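PDB 4MX8: periplasmic binding protein, which probably captures a solute outside the cytoplasmic membrane, possibly an iron chelate, and delivers it to an ABC transporter. Local coordinates for residues I49-M54 with G65-A70; A56-G61 with D77-Y82. One frame throughout, in Å; residues are numbered along the deposited sequence.

Interaction 1 (I49-M54 with G65-A70)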
loop_
_atom_site.group_PDB
_atom_site.type_symbol
_atom_site.label_atom_id
_atom_site.label_comp_id
_atom_site.label_asym_id
_atom_site.label_seq_id
_atom_site.Cartn_x
_atom_site.Cartn_y
_atom_site.Cartn_z
ATOM N N ILE A 49 -0.340 -5.438 -21.017
ATOM C CA ILE A 49 0.195 -4.652 -19.911
ATOM C C ILE A 49 1.013 -5.529 -18.973
ATOM O O ILE A 49 0.573 -6.606 -18.572
ATOM C CB ILE A 49 -0.928 -3.988 -19.090
ATOM C CG1 ILE A 49 -1.985 -3.375 -20.002
ATOM C CG2 ILE A 49 -0.351 -2.946 -18.154
ATOM C CD1 ILE A 49 -3.148 -2.805 -19.260
ATOM N N VAL A 50 2.207 -5.067 -18.623
ATOM C CA VAL A 50 3.026 -5.746 -17.626
ATOM C C VAL A 50 3.097 -4.852 -16.395
ATOM O O VAL A 50 3.434 -3.676 -16.504
ATOM C CB VAL A 50 4.426 -6.031 -18.167
ATOM C CG1 VAL A 50 5.283 -6.655 -17.105
ATOM C CG2 VAL A 50 4.324 -6.960 -19.350
ATOM N N VAL A 51 2.759 -5.398 -15.228
ATOM C CA VAL A 51 2.668 -4.596 -14.009
ATOM C C VAL A 51 3.529 -5.182 -12.882
ATOM O O VAL A 51 3.381 -6.356 -12.542
ATOM C CB VAL A 51 1.202 -4.510 -13.525
ATOM C CG1 VAL A 51 1.109 -3.822 -12.165
ATOM C CG2 VAL A 51 0.348 -3.794 -14.540
ATOM N N PHE A 52 4.410 -4.369 -12.304
ATOM C CA PHE A 52 5.212 -4.800 -11.158
ATOM C C PHE A 52 4.684 -4.313 -9.800
ATOM O O PHE A 52 5.038 -4.866 -8.762
ATOM C CB PHE A 52 6.670 -4.337 -11.300
ATOM C CG PHE A 52 7.465 -5.091 -12.337
ATOM C CD1 PHE A 52 8.240 -6.179 -11.984
ATOM C CD2 PHE A 52 7.456 -4.693 -13.668
ATOM C CE1 PHE A 52 8.991 -6.866 -12.950
ATOM C CE2 PHE A 52 8.205 -5.374 -14.635
ATOM C CZ PHE A 52 8.969 -6.461 -14.275
ATOM N N ASP A 53 3.876 -3.256 -9.807
ATOM C CA ASP A 53 3.342 -2.640 -8.580
ATOM C C ASP A 53 1.925 -3.172 -8.329
ATOM O O ASP A 53 1.003 -2.898 -9.104
ATOM C CB ASP A 53 3.350 -1.105 -8.719
ATOM C CG ASP A 53 2.681 -0.384 -7.539
ATOM O OD1 ASP A 53 3.010 -0.693 -6.368
ATOM O OD2 ASP A 53 1.833 0.519 -7.790
HETATM N N MSE A 54 1.760 -3.952 -7.262
HETATM C CA MSE A 54 0.483 -4.622 -7.000
HETATM C C MSE A 54 -0.696 -3.648 -6.906
HETATM O O MSE A 54 -1.841 -4.009 -7.184
HETATM C CB MSE A 54 0.571 -5.512 -5.748
HETATM C CG MSE A 54 1.564 -6.685 -5.832
HETATM SE SE MSE A 54 1.369 -7.805 -7.413
HETATM C CE MSE A 54 2.416 -6.820 -8.707
ATOM N N GLY A 65 -9.483 -4.171 -16.586
ATOM C CA GLY A 65 -8.314 -4.545 -17.356
ATOM C C GLY A 65 -7.872 -5.965 -17.084
ATOM O O GLY A 65 -8.515 -6.716 -16.333
ATOM N N GLU A 66 -6.766 -6.333 -17.712
ATOM C CA GLU A 66 -6.209 -7.657 -17.554
ATOM C C GLU A 66 -4.713 -7.487 -17.592
ATOM O O GLU A 66 -4.195 -6.683 -18.356
ATOM C CB GLU A 66 -6.648 -8.557 -18.694
ATOM C CG GLU A 66 -6.396 -10.030 -18.478
ATOM C CD GLU A 66 -6.791 -10.846 -19.695
ATOM O OE1 GLU A 66 -6.585 -10.346 -20.823
ATOM O OE2 GLU A 66 -7.315 -11.975 -19.531
ATOM N N ILE A 67 -4.016 -8.245 -16.763
ATOM C CA ILE A 67 -2.577 -8.126 -16.696
ATOM C C ILE A 67 -1.944 -9.259 -17.495
ATOM O O ILE A 67 -2.337 -10.413 -17.362
ATOM C CB ILE A 67 -2.105 -8.177 -15.259
ATOM C CG1 ILE A 67 -3.018 -7.302 -14.371
ATOM C CG2 ILE A 67 -0.643 -7.809 -15.186
ATOM C CD1 ILE A 67 -3.173 -5.895 -14.822
ATOM N N ALA A 68 -0.982 -8.916 -18.342
ATOM C CA ALA A 68 -0.398 -9.877 -19.254
ATOM C C ALA A 68 0.848 -10.478 -18.639
ATOM O O ALA A 68 1.211 -11.615 -18.924
ATOM C CB ALA A 68 -0.061 -9.199 -20.552
ATOM N N GLY A 69 1.515 -9.695 -17.800
ATOM C CA GLY A 69 2.749 -10.122 -17.179
ATOM C C GLY A 69 2.906 -9.443 -15.829
ATOM O O GLY A 69 2.516 -8.282 -15.660
ATOM N N ALA A 70 3.500 -10.165 -14.878
ATOM C CA ALA A 70 3.567 -9.728 -13.493
ATOM C C ALA A 70 4.525 -10.626 -12.736
ATOM O O ALA A 70 4.768 -11.775 -13.137
ATOM C CB ALA A 70 2.181 -9.800 -12.857
HETATM O O HOH W 1 -2.712 -6.646 -20.865
#
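A beta-alpha-beta crossover brings residues 49-54 and 65-70 together: strand 49-51 leads into helix 54-62, which carries the chain back, so that the end of strand 67-70, past its corner at Ala68, runs parallel to strand 49-51. The two strands are joined by a single bridge, Val50 to Gly69, and the register rises in the same sense from Ile49-Ala68 to Val51-Ala70. Val51 N donates to Gly69 O over 2.9 Å, with an N-H...O angle of 161° and in the carbonyl plane. At the other end Ile49 O takes two donors. Ala68 N lies 2.8 Å from Ile49 O, nearly along the C=O axis (162°), whereas the bond from Gly69 N to Ile49 O is weak at 3.3 Å. This sharing is consistent with the corner at Ala68, which sets two successive N-H groups towards one oxygen. A water extends the connection backwards, accepting from Ile49 N at 2.7 Å and donating to Glu66 O at 2.9 Å. Beside the polar seam, Val51 carries CG2 anti to its carbonyl carbon (CG1 at chi1 173°), and this branch meets Ile67 CD1 at 4.1 Å, the two side chains set nearly perpendicular. Ile67 CG2 lies near Ile49 O and Val51 CB, covering one side of the seam. Helix 54-62 packs on this pair through Leu57 and Ile60. The backbone of Val50 bonds Leu108 and Val110; strand 49-51 is the outer strand of the parallel sheet with 108-111, and 67-70 joins it by that one bridge.

Interaction 2 (A56-G61 with D77-Y82); sequences ALDTIG and DYLEEY
Residues 56-61, rather more than one and a half turns of helix 54-62, run in step with the short, loosely held helix of about 77-80 and the residues that follow it: Asp58 CA lies 6.2 Å from Leu79 CA, and three residues on, Gly61 CA is 5.2 Å from Tyr82 CA. The closer pair is a CH-pi contact. Gly61 CA stands 3.5 Å from the centroid of the Tyr82 ring and 19° off its normal, so the ring is laid over the glycine backbone. CG of Tyr82 is anti to its carbonyl carbon (chi1 -58°), a setting in which the ring also reaches along the peptide, with CE1 3.5 Å from Gly61 O. Glu81 CG covers the opposite face, over the ring centre, and Leu79 CD2 meets the ring edge in its plane. Leu79 points at the helix, its CD2 touching Asp58 CA at 3.7 Å, and its side chain is set nearly perpendicular to that of Asp58. Leu57 has CG anti to its backbone N, which brings CD2 to within 3.7 Å of Leu79 CB; the two leucines lie alongside, pointing opposite ways. Asp58, with CG also anti to N (chi1 -174°), directs its carboxylate past Leu79 CD2, and OD2 lies near the edge of the Tyr78 ring. Its polar needs are met beyond the contact: OD1 accepts from Glu300 N, and OD2 shares Thr301 OG1 with Tyr78 OH. The helix of a beta-alpha-beta unit thus packs on the segment after its second strand, Gly61 allowing the ring's close approach within the alpha/beta lobe. Helix 54-62 is tied to the start of helix 299-309, with strands 49-51 and 67-70 against Leu57 and Ile60, and helix 137-152 against Thr59 and Ile60.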
loop_
_atom_site.group_PDB
_atom_site.type_symbol
_atom_site.label_atom_id
_atom_site.label_comp_id
_atom_site.label_asym_id
_atom_site.label_seq_id
_atom_site.Cartn_x
_atom_site.Cartn_y
_atom_site.Cartn_z
ATOM N N ALA A 56 -1.067 -0.890 -8.710
ATOM C CA ALA A 56 -1.496 -0.641 -10.089
ATOM C C ALA A 56 -2.192 -1.860 -10.665
ATOM O O ALA A 56 -3.148 -1.715 -11.419
ATOM C CB ALA A 56 -0.344 -0.256 -10.955
ATOM N N LEU A 57 -1.708 -3.055 -10.322
ATOM C CA LEU A 57 -2.360 -4.284 -10.780
ATOM C C LEU A 57 -3.797 -4.279 -10.280
ATOM O O LEU A 57 -4.722 -4.505 -11.048
ATOM C CB LEU A 57 -1.618 -5.544 -10.310
ATOM C CG LEU A 57 -2.079 -6.880 -10.922
ATOM C CD1 LEU A 57 -0.934 -7.855 -10.945
ATOM C CD2 LEU A 57 -3.252 -7.517 -10.185
ATOM N N ASP A 58 -3.955 -4.009 -8.986
ATOM C CA ASP A 58 -5.254 -3.894 -8.341
ATOM C C ASP A 58 -6.197 -2.992 -9.144
ATOM O O ASP A 58 -7.247 -3.436 -9.616
ATOM C CB ASP A 58 -5.055 -3.326 -6.935
ATOM C CG ASP A 58 -6.335 -3.303 -6.106
ATOM O OD1 ASP A 58 -7.454 -3.389 -6.676
ATOM O OD2 ASP A 58 -6.215 -3.178 -4.864
ATOM N N THR A 59 -5.819 -1.729 -9.303
ATOM C CA THR A 59 -6.703 -0.773 -9.958
ATOM C C THR A 59 -7.000 -1.153 -11.409
ATOM O O THR A 59 -8.159 -1.068 -11.856
ATOM C CB THR A 59 -6.188 0.675 -9.848
ATOM O OG1 THR A 59 -6.173 1.063 -8.466
ATOM C CG2 THR A 59 -7.102 1.619 -10.594
ATOM N N ILE A 60 -5.975 -1.587 -12.142
ATOM C CA ILE A 60 -6.203 -2.017 -13.527
ATOM C C ILE A 60 -7.285 -3.104 -13.597
ATOM O O ILE A 60 -8.176 -3.039 -14.435
ATOM C CB ILE A 60 -4.917 -2.438 -14.246
ATOM C CG1 ILE A 60 -4.037 -1.211 -14.463
ATOM C CG2 ILE A 60 -5.238 -2.993 -15.586
ATOM C CD1 ILE A 60 -2.629 -1.544 -14.867
ATOM N N GLY A 61 -7.240 -4.064 -12.684
ATOM C CA GLY A 61 -8.262 -5.087 -12.641
ATOM C C GLY A 61 -9.638 -4.509 -12.348
ATOM O O GLY A 61 -10.623 -4.858 -13.003
ATOM N N ASP A 77 -3.556 -13.302 -3.447
ATOM C CA ASP A 77 -4.648 -14.129 -3.946
ATOM C C ASP A 77 -5.853 -13.294 -4.381
ATOM O O ASP A 77 -6.506 -13.610 -5.370
ATOM C CB ASP A 77 -5.054 -15.179 -2.908
ATOM C CG ASP A 77 -4.953 -14.663 -1.475
ATOM O OD1 ASP A 77 -5.181 -13.442 -1.233
ATOM O OD2 ASP A 77 -4.643 -15.500 -0.591
ATOM N N TYR A 78 -6.133 -12.208 -3.672
ATOM C CA TYR A 78 -7.299 -11.406 -4.017
ATOM C C TYR A 78 -7.172 -10.638 -5.325
ATOM O O TYR A 78 -8.161 -10.105 -5.825
ATOM C CB TYR A 78 -7.728 -10.500 -2.857
ATOM C CG TYR A 78 -6.836 -9.332 -2.515
ATOM C CD1 TYR A 78 -6.994 -8.110 -3.152
ATOM C CD2 TYR A 78 -5.880 -9.421 -1.517
ATOM C CE1 TYR A 78 -6.204 -7.022 -2.837
ATOM C CE2 TYR A 78 -5.079 -8.325 -1.194
ATOM C CZ TYR A 78 -5.255 -7.133 -1.862
ATOM O OH TYR A 78 -4.493 -6.033 -1.576
ATOM N N LEU A 79 -5.959 -10.586 -5.876
ATOM C CA LEU A 79 -5.719 -9.933 -7.166
ATOM C C LEU A 79 -5.413 -10.941 -8.270
ATOM O O LEU A 79 -5.323 -10.576 -9.441
ATOM C CB LEU A 79 -4.585 -8.923 -7.067
ATOM C CG LEU A 79 -4.835 -7.781 -6.093
ATOM C CD1 LEU A 79 -3.641 -6.855 -6.075
ATOM C CD2 LEU A 79 -6.081 -7.041 -6.491
ATOM N N GLU A 80 -5.270 -12.207 -7.889
ATOM C CA GLU A 80 -4.890 -13.258 -8.820
ATOM C C GLU A 80 -5.825 -13.313 -10.015
ATOM O O GLU A 80 -5.395 -13.580 -11.138
ATOM C CB GLU A 80 -4.878 -14.607 -8.107
ATOM C CG GLU A 80 -3.849 -15.573 -8.642
ATOM C CD GLU A 80 -3.250 -16.474 -7.562
ATOM O OE1 GLU A 80 -2.458 -15.965 -6.724
ATOM O OE2 GLU A 80 -3.565 -17.691 -7.570
ATOM N N GLU A 81 -7.101 -13.027 -9.774
ATOM C CA GLU A 81 -8.133 -13.118 -10.814
ATOM C C GLU A 81 -7.930 -12.171 -11.987
ATOM O O GLU A 81 -8.453 -12.408 -13.067
ATOM C CB GLU A 81 -9.524 -12.889 -10.223
ATOM C CG GLU A 81 -9.889 -11.436 -10.032
ATOM C CD GLU A 81 -11.191 -11.254 -9.275
ATOM O OE1 GLU A 81 -12.196 -10.837 -9.909
ATOM O OE2 GLU A 81 -11.196 -11.525 -8.046
ATOM N N TYR A 82 -7.178 -11.099 -11.776
ATOM C CA TYR A 82 -6.994 -10.114 -12.829
ATOM C C TYR A 82 -5.834 -10.458 -13.790
ATOM O O TYR A 82 -5.524 -9.700 -14.707
ATOM C CB TYR A 82 -6.812 -8.726 -12.215
ATOM C CG TYR A 82 -7.963 -8.281 -11.347
ATOM C CD1 TYR A 82 -9.245 -8.225 -11.847
ATOM C CD2 TYR A 82 -7.764 -7.889 -10.035
ATOM C CE1 TYR A 82 -10.303 -7.807 -11.068
ATOM C CE2 TYR A 82 -8.829 -7.465 -9.241
ATOM C CZ TYR A 82 -10.097 -7.432 -9.774
ATOM O OH TYR A 82 -11.168 -7.029 -9.020
#

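In the fold
From the N terminus the four segments come in the order 49-54, 56-61, 65-70, 77-82, so the two contacts alternate and their loops cross. Interaction 1 closes the shorter loop, from strand 49-51 through helix 54-62 to strand 67-70. Interaction 2 starts on that connecting helix and closes a longer loop that passes through strand 67-70 to the turn beyond it. Their centres lie about 8 Å apart. Two probable backbone hydrogen bonds link them: Gly65 N to Ile60 O, 2.8 Å, at the helix exit, and Ile67 N to Tyr82 O, 2.9 Å. Strand 67-70 therefore joins strand 49-51 to the 77-82 turn, with helix 54-62 packed against all three.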